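Local coordinates for GCN5-related N-acetyltransferase (PDB 4MY0), which probably transfers an acetyl group from acetyl-CoA to an amine acceptor, perhaps an aminoglycoside, at residues C[83-88]-C[119-124]; C[71-76]-C[278-283]. One frame throughout, in Å; residues are numbered along the deposited sequence.

Contact 1: residues C[83-88]-C[119-124]; sequences AGIAGV and SALYPA. With AC8 ([(2R,3R,4R,5R)-5-(6-amino-9H-purin-9-yl)-3,4-bis(phosphonooxy)tetrahydrofuran-2-yl]methyl (3R)-3-hydroxy-2,2-dimethyl-4-oxo-4-({3-oxo-3-[(2-sulfanylethyl)amino]propyl}amino)butyl dihydrogen diphosphate), chain L; TRS (2-amino-2-hydroxymethyl-propane-1,3-diol), chain M.
The flat carbonyl group of Ala83 meets two donors from residues 119-124. Ser119 OG lies in the carbonyl plane at 2.8 Å from Ala83 O, whereas Ala120 N, at 3.1 Å from the same oxygen, stands above that plane by 42°. The serine can reach because its OG is anti to its own backbone N (chi1 174°); this buried hydroxyl also bonds Tyr134 OH. Two residues on, Ile85 N gives the next rung, 2.9 Å from Ala120 O. Beside these bonds the Ile85 and Leu121 side chains pack, Ile85 CB 3.8 Å from Leu121 CD2. The strands are the parallel pair of a beta-alpha-beta unit, linked by helix 99-113, in the GNAT fold, whose cofactor arm lies where this pair splays. The 32° between their axes fits such splaying, and direct pairing stops after Ile85: a water 2.7 Å from Ile85 O spans to Tyr122 N. Farther along, a Tris molecule, probably from the crystallisation liquor, lies between the diverging segments, accepting from Gly87 N and Val88 N and donating to Tyr122 O. At the wide end AC8 N4P, an amide nitrogen of the pantetheine arm, donates to Val88 O at 2.8 Å, and AC8 S1P comes within 3.3 Å of Ala124 N.

Contact 2: residues C[71-76]-C[278-283]; sequences FQQWWG and QRWMLR
Gln73 reaches Trp280, and Trp75 reaches Trp280 and Leu282, tip to tip, between strands of two GNAT-family regions. The arrangement is consistent with the tandem acetyltransferase architecture of Eis-type enzymes. The strand axes are 12.2 Å apart at closest approach and run at 94° to each other, so the junction is made by side chains alone. Gln73 NE2 sits over one face of the Trp280 ring, 3.5 Å from Trp280 CH2, with amide and ring planes 49° apart. Trp75 CZ2 comes instead to the edge of that ring, in its plane, 3.7 Å from Trp280 CH2. The same Trp75 CZ2 also touches Leu282 CD2 at 3.9 Å. What positions the amide lies in the next shell: Gln73 has CG anti to the backbone N and an extended chain beyond it, its NE2 donates to Gly186 O, and within residues 71-76 its OE1 accepts from Trp75 NE1 at 2.8 Å. Replacing Gln73 by an alanine would probably leave Trp75 NE1 without its acceptor and open a gap over the Trp280 face. Farther out, Met388 packs on both Gln73 and Trp280, and Tyr352 meets the Trp75 ring edge-to-face. Trp75 NE1 approaches Gln73 OE1 from above the amide plane, 62° out of it.

How the contacts relate
The two contacts, with centres 10 Å apart, share a run of neighbouring strands: 61-75 pairs antiparallel with 78-90, 78-90 parallel with 118-121, and 118-121 antiparallel with 274-284. Contact 1 joins the middle pair; contact 2 joins the outer strands through side chains. Backbone geometry ties them together, since Leu121 O lies 2.8 Å from Met281 N and Ser119 O 2.8 Å from Arg283 N, both probable hydrogen bonds. Leu282 CD1 also packs 3.4 Å from Ser119 O, and Tyr122 meets Trp280 edge-to-face. The cofactor belongs to contact 1: Val88 and Ala124 line its pocket, whereas the Trp280 side chain remains about 11 Å from bound AC8.

Contact 1: residues C[83-88]-C[119-124]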
loop_
_atom_site.group_PDB
_atom_site.type_symbol
_atom_site.label_atom_id
_atom_site.label_comp_id
_atom_site.label_asym_id
_atom_site.label_seq_id
_atom_site.Cartn_x
_atom_site.Cartn_y
_atom_site.Cartn_z
ATOM N N ALA C 83 -32.307 6.696 -24.419
ATOM C CA ALA C 83 -31.123 6.585 -25.264
ATOM C C ALA C 83 -29.865 6.584 -24.402
ATOM O O ALA C 83 -29.444 7.632 -23.907
ATOM C CB ALA C 83 -31.070 7.735 -26.254
ATOM N N GLY C 84 -29.245 5.424 -24.231
ATOM C CA GLY C 84 -28.055 5.354 -23.383
ATOM C C GLY C 84 -26.795 5.583 -24.204
ATOM O O GLY C 84 -26.448 4.756 -25.044
ATOM N N ILE C 85 -26.111 6.699 -23.967
ATOM C CA ILE C 85 -24.981 7.086 -24.806
ATOM C C ILE C 85 -23.705 6.408 -24.301
ATOM O O ILE C 85 -23.397 6.468 -23.105
ATOM C CB ILE C 85 -24.795 8.635 -24.841
ATOM C CG1 ILE C 85 -26.147 9.342 -25.006
ATOM C CG2 ILE C 85 -23.807 9.051 -25.972
ATOM C CD1 ILE C 85 -27.042 8.818 -26.186
ATOM N N ALA C 86 -22.974 5.743 -25.202
ATOM C CA ALA C 86 -21.764 5.003 -24.818
ATOM C C ALA C 86 -20.627 5.172 -25.815
ATOM O O ALA C 86 -20.849 5.519 -26.981
ATOM C CB ALA C 86 -22.071 3.512 -24.641
ATOM N N GLY C 87 -19.413 4.893 -25.355
ATOM C CA GLY C 87 -18.234 4.923 -26.202
ATOM C C GLY C 87 -18.037 6.247 -26.920
ATOM O O GLY C 87 -17.759 6.259 -28.118
ATOM N N VAL C 88 -18.196 7.360 -26.211
ATOM C CA VAL C 88 -17.955 8.661 -26.833
ATOM C C VAL C 88 -16.451 8.902 -26.955
ATOM O O VAL C 88 -15.770 9.040 -25.940
ATOM C CB VAL C 88 -18.600 9.806 -26.037
ATOM C CG1 VAL C 88 -18.487 11.143 -26.827
ATOM C CG2 VAL C 88 -20.063 9.483 -25.776
ATOM N N SER C 119 -32.471 10.566 -22.291
ATOM C CA SER C 119 -31.158 10.010 -22.585
ATOM C C SER C 119 -30.306 10.030 -21.317
ATOM O O SER C 119 -30.410 10.954 -20.510
ATOM C CB SER C 119 -30.491 10.823 -23.705
ATOM O OG SER C 119 -29.164 10.394 -23.929
ATOM N N ALA C 120 -29.474 9.007 -21.131
ATOM C CA ALA C 120 -28.580 8.962 -19.979
ATOM C C ALA C 120 -27.184 8.476 -20.383
ATOM O O ALA C 120 -27.013 7.837 -21.427
ATOM C CB ALA C 120 -29.169 8.081 -18.845
ATOM N N LEU C 121 -26.196 8.795 -19.550
ATOM C CA LEU C 121 -24.819 8.354 -19.755
ATOM C C LEU C 121 -24.001 8.567 -18.484
ATOM O O LEU C 121 -24.375 9.380 -17.620
ATOM C CB LEU C 121 -24.169 9.134 -20.906
ATOM C CG LEU C 121 -24.178 10.674 -20.798
ATOM C CD1 LEU C 121 -22.971 11.232 -20.049
ATOM C CD2 LEU C 121 -24.296 11.326 -22.192
ATOM N N TYR C 122 -22.893 7.832 -18.390
ATOM C CA TYR C 122 -21.871 8.013 -17.370
ATOM C C TYR C 122 -20.753 8.840 -17.993
ATOM O O TYR C 122 -20.012 8.340 -18.846
ATOM C CB TYR C 122 -21.285 6.654 -16.966
ATOM C CG TYR C 122 -22.179 5.835 -16.055
ATOM C CD1 TYR C 122 -22.056 5.923 -14.670
ATOM C CD2 TYR C 122 -23.137 4.976 -16.576
ATOM C CE1 TYR C 122 -22.881 5.166 -13.824
ATOM C CE2 TYR C 122 -23.965 4.222 -15.749
ATOM C CZ TYR C 122 -23.830 4.323 -14.378
ATOM O OH TYR C 122 -24.657 3.577 -13.566
ATOM N N PRO C 123 -20.619 10.102 -17.571
ATOM C CA PRO C 123 -19.667 11.019 -18.220
ATOM C C PRO C 123 -18.253 10.884 -17.661
ATOM O O PRO C 123 -18.090 10.763 -16.437
ATOM C CB PRO C 123 -20.223 12.399 -17.843
ATOM C CG PRO C 123 -20.799 12.177 -16.430
ATOM C CD PRO C 123 -21.389 10.756 -16.491
ATOM N N ALA C 124 -17.238 10.912 -18.529
ATOM C CA ALA C 124 -15.851 10.898 -18.042
ATOM C C ALA C 124 -15.447 12.316 -17.639
ATOM O O ALA C 124 -14.615 12.510 -16.768
ATOM C CB ALA C 124 -14.917 10.362 -19.102
HETATM N N1A AC8 L . -11.622 18.683 -19.456
HETATM O O1A AC8 L . -16.756 19.782 -28.388
HETATM P P1A AC8 L . -15.443 19.959 -27.641
HETATM C C1B AC8 L . -14.717 20.980 -22.826
HETATM S S1P AC8 L . -17.688 10.179 -21.742
HETATM C C2A AC8 L . -12.336 19.814 -19.307
HETATM O O2A AC8 L . -14.281 20.541 -28.395
HETATM P P2A AC8 L . -14.150 17.386 -27.591
HETATM C C2B AC8 L . -14.263 22.018 -23.827
HETATM O O2B AC8 L . -13.419 22.984 -23.185
HETATM O O2C AC8 L . -12.834 24.345 -25.209
HETATM C C2P AC8 L . -16.287 10.900 -22.667
HETATM N N3A AC8 L . -13.096 20.276 -20.311
HETATM O O3A AC8 L . -15.110 18.533 -26.997
HETATM C C3B AC8 L . -15.601 22.611 -24.281
HETATM O O3B AC8 L . -16.070 23.521 -23.280
HETATM P P3B AC8 L . -15.968 25.141 -23.356
HETATM O O3C AC8 L . -11.260 22.590 -24.335
HETATM C C3P AC8 L . -15.489 9.665 -23.020
HETATM C C4A AC8 L . -13.151 19.594 -21.488
HETATM O O4A AC8 L . -14.304 17.338 -29.096
HETATM C C4B AC8 L . -16.575 21.449 -24.213
HETATM O O4B AC8 L . -15.965 20.492 -23.339
HETATM O O4C AC8 L . -11.631 24.698 -22.999
HETATM P P4C AC8 L . -12.202 23.712 -23.990
HETATM N N4P AC8 L . -14.240 9.855 -23.752
HETATM C C5A AC8 L . -12.429 18.423 -21.656
HETATM O O5A AC8 L . -12.795 17.546 -26.966
HETATM C C5B AC8 L . -16.833 20.806 -25.571
HETATM O O5B AC8 L . -15.620 20.843 -26.314
HETATM C C5P AC8 L . -13.085 10.355 -23.327
HETATM O O5P AC8 L . -12.968 10.815 -22.196
HETATM C C6A AC8 L . -11.648 17.965 -20.601
HETATM N N6A AC8 L . -10.918 16.826 -20.720
HETATM O O6A AC8 L . -14.825 16.081 -26.947
HETATM C C6P AC8 L . -11.943 10.300 -24.316
HETATM N N7A AC8 L . -12.660 17.968 -22.911
HETATM O O7A AC8 L . -14.543 25.490 -23.714
HETATM C C7P AC8 L . -10.938 11.459 -24.245
HETATM C C8A AC8 L . -13.519 18.838 -23.503
HETATM O O8A AC8 L . -16.985 25.530 -24.411
HETATM N N8P AC8 L . -11.642 12.676 -24.658
HETATM N N9A AC8 L . -13.799 19.830 -22.633
HETATM O O9A AC8 L . -16.334 25.559 -21.948
HETATM C C9P AC8 L . -12.326 12.889 -25.781
HETATM O O9P AC8 L . -12.409 12.018 -26.631
HETATM C CAP AC8 L . -12.987 14.238 -26.004
HETATM O OAP AC8 L . -12.128 15.284 -25.547
HETATM C CBP AC8 L . -14.337 14.401 -25.293
HETATM C CCP AC8 L . -14.830 15.837 -25.537
HETATM C CDP AC8 L . -15.358 13.422 -25.861
HETATM C CEP AC8 L . -14.209 14.182 -23.794
HETATM C C TRS M . -18.146 5.996 -21.506
HETATM C C1 TRS M . -18.312 4.500 -21.785
HETATM C C2 TRS M . -16.999 6.387 -20.572
HETATM C C3 TRS M . -19.156 7.033 -22.013
HETATM N N TRS M . -19.063 5.854 -20.310
HETATM O O1 TRS M . -19.469 4.256 -22.591
HETATM O O2 TRS M . -17.193 7.704 -20.063
HETATM O O3 TRS M . -18.654 7.584 -23.245
HETATM O O HOH W 1 -22.267 6.141 -20.673
#

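Contact 2: residues C[71-76]-C[278-283]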
loop_
_atom_site.group_PDB
_atom_site.type_symbol
_atom_site.label_atom_id
_atom_site.label_comp_id
_atom_site.label_asym_id
_atom_site.label_seq_id
_atom_site.Cartn_x
_atom_site.Cartn_y
_atom_site.Cartn_z
ATOM N N PHE C 71 -32.241 1.452 -24.669
ATOM C CA PHE C 71 -32.678 1.008 -23.345
ATOM C C PHE C 71 -34.121 1.392 -23.097
ATOM O O PHE C 71 -34.716 2.126 -23.880
ATOM C CB PHE C 71 -31.873 1.708 -22.255
ATOM C CG PHE C 71 -30.457 1.225 -22.108
ATOM C CD1 PHE C 71 -30.151 -0.128 -22.152
ATOM C CD2 PHE C 71 -29.434 2.140 -21.882
ATOM C CE1 PHE C 71 -28.834 -0.564 -21.987
ATOM C CE2 PHE C 71 -28.116 1.721 -21.714
ATOM C CZ PHE C 71 -27.815 0.363 -21.776
ATOM N N GLN C 72 -34.668 0.900 -21.986
ATOM C CA GLN C 72 -35.773 1.573 -21.319
ATOM C C GLN C 72 -35.240 1.897 -19.933
ATOM O O GLN C 72 -34.244 1.301 -19.495
ATOM C CB GLN C 72 -37.026 0.691 -21.238
ATOM C CG GLN C 72 -37.476 0.138 -22.587
ATOM C CD GLN C 72 -38.946 -0.200 -22.616
ATOM O OE1 GLN C 72 -39.796 0.686 -22.536
ATOM N NE2 GLN C 72 -39.261 -1.485 -22.738
ATOM N N GLN C 73 -35.863 2.850 -19.246
ATOM C CA GLN C 73 -35.411 3.199 -17.901
ATOM C C GLN C 73 -36.617 3.358 -16.993
ATOM O O GLN C 73 -37.623 3.971 -17.368
ATOM C CB GLN C 73 -34.547 4.463 -17.896
ATOM C CG GLN C 73 -33.744 4.639 -16.600
ATOM C CD GLN C 73 -32.940 5.921 -16.579
ATOM O OE1 GLN C 73 -33.314 6.906 -17.213
ATOM N NE2 GLN C 73 -31.828 5.914 -15.851
ATOM N N TRP C 74 -36.531 2.771 -15.808
ATOM C CA TRP C 74 -37.641 2.850 -14.867
ATOM C C TRP C 74 -37.717 4.260 -14.300
ATOM O O TRP C 74 -36.695 4.830 -13.914
ATOM C CB TRP C 74 -37.430 1.851 -13.731
ATOM C CG TRP C 74 -37.699 0.418 -14.123
ATOM C CD1 TRP C 74 -36.785 -0.516 -14.532
ATOM C CD2 TRP C 74 -38.973 -0.238 -14.125
ATOM N NE1 TRP C 74 -37.419 -1.712 -14.786
ATOM C CE2 TRP C 74 -38.763 -1.569 -14.542
ATOM C CE3 TRP C 74 -40.274 0.175 -13.815
ATOM C CZ2 TRP C 74 -39.805 -2.490 -14.664
ATOM C CZ3 TRP C 74 -41.308 -0.742 -13.924
ATOM C CH2 TRP C 74 -41.069 -2.060 -14.346
ATOM N N TRP C 75 -38.921 4.828 -14.273
ATOM C CA TRP C 75 -39.139 6.084 -13.561
ATOM C C TRP C 75 -40.477 6.044 -12.844
ATOM O O TRP C 75 -41.543 5.942 -13.485
ATOM C CB TRP C 75 -39.038 7.287 -14.505
ATOM C CG TRP C 75 -37.608 7.602 -14.870
ATOM C CD1 TRP C 75 -36.982 7.324 -16.057
ATOM C CD2 TRP C 75 -36.622 8.224 -14.033
ATOM N NE1 TRP C 75 -35.676 7.754 -16.013
ATOM C CE2 TRP C 75 -35.426 8.304 -14.778
ATOM C CE3 TRP C 75 -36.635 8.728 -12.729
ATOM C CZ2 TRP C 75 -34.253 8.869 -14.261
ATOM C CZ3 TRP C 75 -35.460 9.281 -12.210
ATOM C CH2 TRP C 75 -34.292 9.350 -12.976
ATOM N N GLY C 76 -40.413 6.094 -11.510
ATOM C CA GLY C 76 -41.597 5.947 -10.676
ATOM C C GLY C 76 -42.371 4.685 -10.986
ATOM O O GLY C 76 -43.603 4.692 -11.016
ATOM N N GLN C 278 -20.970 6.146 -7.756
ATOM C CA GLN C 278 -20.768 6.745 -9.085
ATOM C C GLN C 278 -22.031 7.500 -9.433
ATOM O O GLN C 278 -23.077 7.215 -8.866
ATOM C CB GLN C 278 -20.526 5.677 -10.161
ATOM C CG GLN C 278 -19.225 4.905 -10.000
ATOM C CD GLN C 278 -19.150 3.710 -10.922
ATOM O OE1 GLN C 278 -19.956 2.784 -10.816
ATOM N NE2 GLN C 278 -18.189 3.722 -11.840
ATOM N N ARG C 279 -21.940 8.475 -10.337
ATOM C CA ARG C 279 -23.132 9.215 -10.762
ATOM C C ARG C 279 -23.362 9.069 -12.255
ATOM O O ARG C 279 -22.410 8.972 -13.019
ATOM C CB ARG C 279 -23.003 10.700 -10.408
ATOM C CG ARG C 279 -22.894 10.939 -8.925
ATOM C CD ARG C 279 -22.330 12.310 -8.567
ATOM N NE ARG C 279 -22.122 12.347 -7.119
ATOM C CZ ARG C 279 -21.079 11.798 -6.502
ATOM N NH1 ARG C 279 -20.985 11.865 -5.180
ATOM N NH2 ARG C 279 -20.118 11.191 -7.202
ATOM N N TRP C 280 -24.625 9.060 -12.677
ATOM C CA TRP C 280 -24.908 9.125 -14.102
ATOM C C TRP C 280 -25.771 10.339 -14.417
ATOM O O TRP C 280 -26.482 10.847 -13.544
ATOM C CB TRP C 280 -25.575 7.831 -14.591
ATOM C CG TRP C 280 -26.655 7.323 -13.689
ATOM C CD1 TRP C 280 -26.521 6.393 -12.705
ATOM C CD2 TRP C 280 -28.043 7.696 -13.708
ATOM N NE1 TRP C 280 -27.740 6.164 -12.102
ATOM C CE2 TRP C 280 -28.691 6.951 -12.707
ATOM C CE3 TRP C 280 -28.802 8.574 -14.494
ATOM C CZ2 TRP C 280 -30.074 7.072 -12.448
ATOM C CZ3 TRP C 280 -30.176 8.693 -14.245
ATOM C CH2 TRP C 280 -30.794 7.951 -13.230
HETATM N N MSE C 281 -25.704 10.804 -15.661
HETATM C CA MSE C 281 -26.431 12.006 -16.056
HETATM C C MSE C 281 -27.660 11.683 -16.873
HETATM O O MSE C 281 -27.746 10.608 -17.462
HETATM C CB MSE C 281 -25.538 12.943 -16.851
HETATM C CG MSE C 281 -24.519 13.654 -15.984
HETATM SE SE MSE C 281 -23.504 14.921 -17.057
HETATM C CE MSE C 281 -22.672 15.885 -15.581
ATOM N N LEU C 282 -28.591 12.636 -16.906
ATOM C CA LEU C 282 -29.871 12.483 -17.584
ATOM C C LEU C 282 -30.147 13.731 -18.408
ATOM O O LEU C 282 -29.763 14.835 -18.008
ATOM C CB LEU C 282 -30.979 12.343 -16.539
ATOM C CG LEU C 282 -32.401 12.198 -17.065
ATOM C CD1 LEU C 282 -32.519 10.877 -17.811
ATOM C CD2 LEU C 282 -33.406 12.271 -15.916
ATOM N N ARG C 283 -30.796 13.565 -19.556
ATOM C CA ARG C 283 -31.333 14.712 -20.292
ATOM C C ARG C 283 -32.729 14.396 -20.838
ATOM O O ARG C 283 -32.961 13.285 -21.315
ATOM C CB ARG C 283 -30.416 15.095 -21.457
ATOM C CG ARG C 283 -30.757 16.458 -22.064
ATOM C CD ARG C 283 -30.307 16.590 -23.528
ATOM N NE ARG C 283 -30.072 17.994 -23.882
ATOM C CZ ARG C 283 -31.037 18.889 -24.100
ATOM N NH1 ARG C 283 -32.317 18.540 -24.004
ATOM N NH2 ARG C 283 -30.725 20.144 -24.409
#